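Prephenate dehydrogenase (Corynebacterium glutamicum ATCC 13032, PDB 3KTD) probably catalyses the NAD(P)+-dependent oxidation of prephenate in tyrosine biosynthesis. Local coordinates at residues S22-L27 / S132-S137. Residues are numbered along the deposited sequence; the frame is centred on the assembly and turned at random.
Sequences SLLRDL and SGWSAS
Residues 22-27 run along helix 18-29, and a loop carrying the single 3-10 turn 134-136 meets them most closely where Ser22 and Ser137 bring their CA atoms to 4.6 Å. Arg25 and Ser137 make the bond that joins the two. With CG anti to its own carbonyl carbon and the chain extended as far as NE, Arg25 reaches out to the loop so that NE donates to Ser137 OG at 2.8 Å. The bond is nearly straight, 172° at the hydrogen, and the oxygen lies in the guanidinium plane. Ser137 OG, held between its backbone N and carbonyl carbon, donates a hydrogen bond to Trp134 O, which also accepts from Ser137 N; the hydroxyl thus links the arginine to the turn. In Trp134, CG anti to the backbone N (chi1 166°) brings the benzo end of the indole over one guanidinium face, offset toward the rim, the planes 8° apart and Arg25 NH2 3.5 Å from Trp134 CZ2. Farther along the benzo rim, Leu24 CD2 touches Trp134 CZ3 at 4.2 Å, while Phe52 meets the indole with its ring steeply inclined. Ser22 OG is bonded to Leu18 O and Met138 N, tying the loop to the helix a second time. Helix 18-29 belongs to a strand-turn-helix unit with a GxGxxG-like pattern, consistent with a Rossmann-type dinucleotide fold, and the loop leads from strand 120-125 to strand 146-149. A salt bridge from Arg25 NH1 to Glu50 probably balances the positive charge, while the edge bond to Ser137 and the packing on Trp134 should limit guanidinium rotation.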
loop_
_atom_site.group_PDB
_atom_site.type_symbol
_atom_site.label_atom_id
_atom_site.label_comp_id
_atom_site.label_asym_id
_atom_site.label_seq_id
_atom_site.Cartn_x
_atom_site.Cartn_y
_atom_site.Cartn_z
ATOM N N SER A 22 -21.121 -9.284 11.147
ATOM C CA SER A 22 -19.949 -9.957 11.711
ATOM C C SER A 22 -19.959 -9.966 13.237
ATOM O O SER A 22 -19.480 -10.909 13.859
ATOM C CB SER A 22 -18.666 -9.259 11.257
ATOM O OG SER A 22 -18.440 -9.480 9.888
ATOM N N LEU A 23 -20.467 -8.888 13.824
ATOM C CA LEU A 23 -20.579 -8.777 15.266
ATOM C C LEU A 23 -21.654 -9.744 15.762
ATOM O O LEU A 23 -21.440 -10.444 16.734
ATOM C CB LEU A 23 -20.910 -7.335 15.659
ATOM C CG LEU A 23 -21.044 -7.018 17.149
ATOM C CD1 LEU A 23 -19.706 -7.140 17.861
ATOM C CD2 LEU A 23 -21.625 -5.627 17.330
ATOM N N LEU A 24 -22.791 -9.794 15.075
ATOM C CA LEU A 24 -23.879 -10.686 15.454
ATOM C C LEU A 24 -23.396 -12.124 15.415
ATOM O O LEU A 24 -23.671 -12.907 16.334
ATOM C CB LEU A 24 -25.075 -10.525 14.510
ATOM C CG LEU A 24 -26.281 -11.460 14.702
ATOM C CD1 LEU A 24 -27.115 -11.043 15.876
ATOM C CD2 LEU A 24 -27.144 -11.489 13.456
ATOM N N ARG A 25 -22.673 -12.465 14.351
ATOM C CA ARG A 25 -22.182 -13.828 14.172
ATOM C C ARG A 25 -21.182 -14.221 15.258
ATOM O O ARG A 25 -21.278 -15.322 15.812
ATOM C CB ARG A 25 -21.534 -14.012 12.798
ATOM C CG ARG A 25 -22.482 -14.049 11.606
ATOM C CD ARG A 25 -21.658 -14.178 10.315
ATOM N NE ARG A 25 -22.458 -14.324 9.099
ATOM C CZ ARG A 25 -23.066 -15.444 8.712
ATOM N NH1 ARG A 25 -23.006 -16.543 9.455
ATOM N NH2 ARG A 25 -23.760 -15.459 7.579
ATOM N N ASP A 26 -20.225 -13.336 15.551
ATOM C CA ASP A 26 -19.199 -13.636 16.557
ATOM C C ASP A 26 -19.795 -13.718 17.970
ATOM O O ASP A 26 -19.380 -14.556 18.771
ATOM C CB ASP A 26 -18.053 -12.611 16.520
ATOM C CG ASP A 26 -17.078 -12.839 15.364
ATOM O OD1 ASP A 26 -17.010 -13.978 14.832
ATOM O OD2 ASP A 26 -16.354 -11.877 14.999
ATOM N N LEU A 27 -20.761 -12.851 18.267
ATOM C CA LEU A 27 -21.424 -12.856 19.561
ATOM C C LEU A 27 -22.261 -14.110 19.735
ATOM O O LEU A 27 -22.385 -14.628 20.847
ATOM C CB LEU A 27 -22.316 -11.628 19.732
ATOM C CG LEU A 27 -21.609 -10.303 20.029
ATOM C CD1 LEU A 27 -22.615 -9.176 20.090
ATOM C CD2 LEU A 27 -20.800 -10.371 21.322
ATOM N N SER A 132 -21.906 -2.513 1.028
ATOM C CA SER A 132 -22.145 -3.921 1.337
ATOM C C SER A 132 -23.070 -4.314 2.483
ATOM O O SER A 132 -22.860 -3.797 3.599
ATOM C CB SER A 132 -21.004 -4.894 0.988
ATOM O OG SER A 132 -19.857 -4.609 1.777
ATOM N N GLY A 133 -24.041 -5.213 2.256
ATOM C CA GLY A 133 -25.003 -5.650 3.287
ATOM C C GLY A 133 -24.676 -6.930 4.053
ATOM O O GLY A 133 -23.524 -7.197 4.367
ATOM N N TRP A 134 -25.701 -7.725 4.347
ATOM C CA TRP A 134 -25.567 -8.948 5.187
ATOM C C TRP A 134 -24.653 -10.043 4.636
ATOM O O TRP A 134 -23.982 -10.726 5.407
ATOM C CB TRP A 134 -26.959 -9.522 5.514
ATOM C CG TRP A 134 -27.003 -10.916 6.079
ATOM C CD1 TRP A 134 -27.539 -12.006 5.478
ATOM C CD2 TRP A 134 -26.538 -11.365 7.365
ATOM N NE1 TRP A 134 -27.441 -13.107 6.293
ATOM C CE2 TRP A 134 -26.828 -12.743 7.456
ATOM C CE3 TRP A 134 -25.904 -10.738 8.445
ATOM C CZ2 TRP A 134 -26.504 -13.509 8.577
ATOM C CZ3 TRP A 134 -25.582 -11.505 9.567
ATOM C CH2 TRP A 134 -25.885 -12.875 9.620
ATOM N N SER A 135 -24.609 -10.202 3.317
ATOM C CA SER A 135 -23.749 -11.215 2.707
ATOM C C SER A 135 -22.272 -10.924 2.960
ATOM O O SER A 135 -21.434 -11.799 2.798
ATOM C CB SER A 135 -24.017 -11.335 1.200
ATOM O OG SER A 135 -23.603 -10.181 0.489
ATOM N N ALA A 136 -21.963 -9.693 3.356
ATOM C CA ALA A 136 -20.592 -9.283 3.679
ATOM C C ALA A 136 -20.109 -9.781 5.049
ATOM O O ALA A 136 -18.914 -9.736 5.330
ATOM C CB ALA A 136 -20.487 -7.768 3.628
ATOM N N SER A 137 -21.029 -10.254 5.891
ATOM C CA SER A 137 -20.687 -10.660 7.249
ATOM C C SER A 137 -19.893 -11.953 7.301
ATOM O O SER A 137 -20.188 -12.900 6.573
ATOM C CB SER A 137 -21.953 -10.814 8.088
ATOM O OG SER A 137 -22.740 -11.903 7.651
#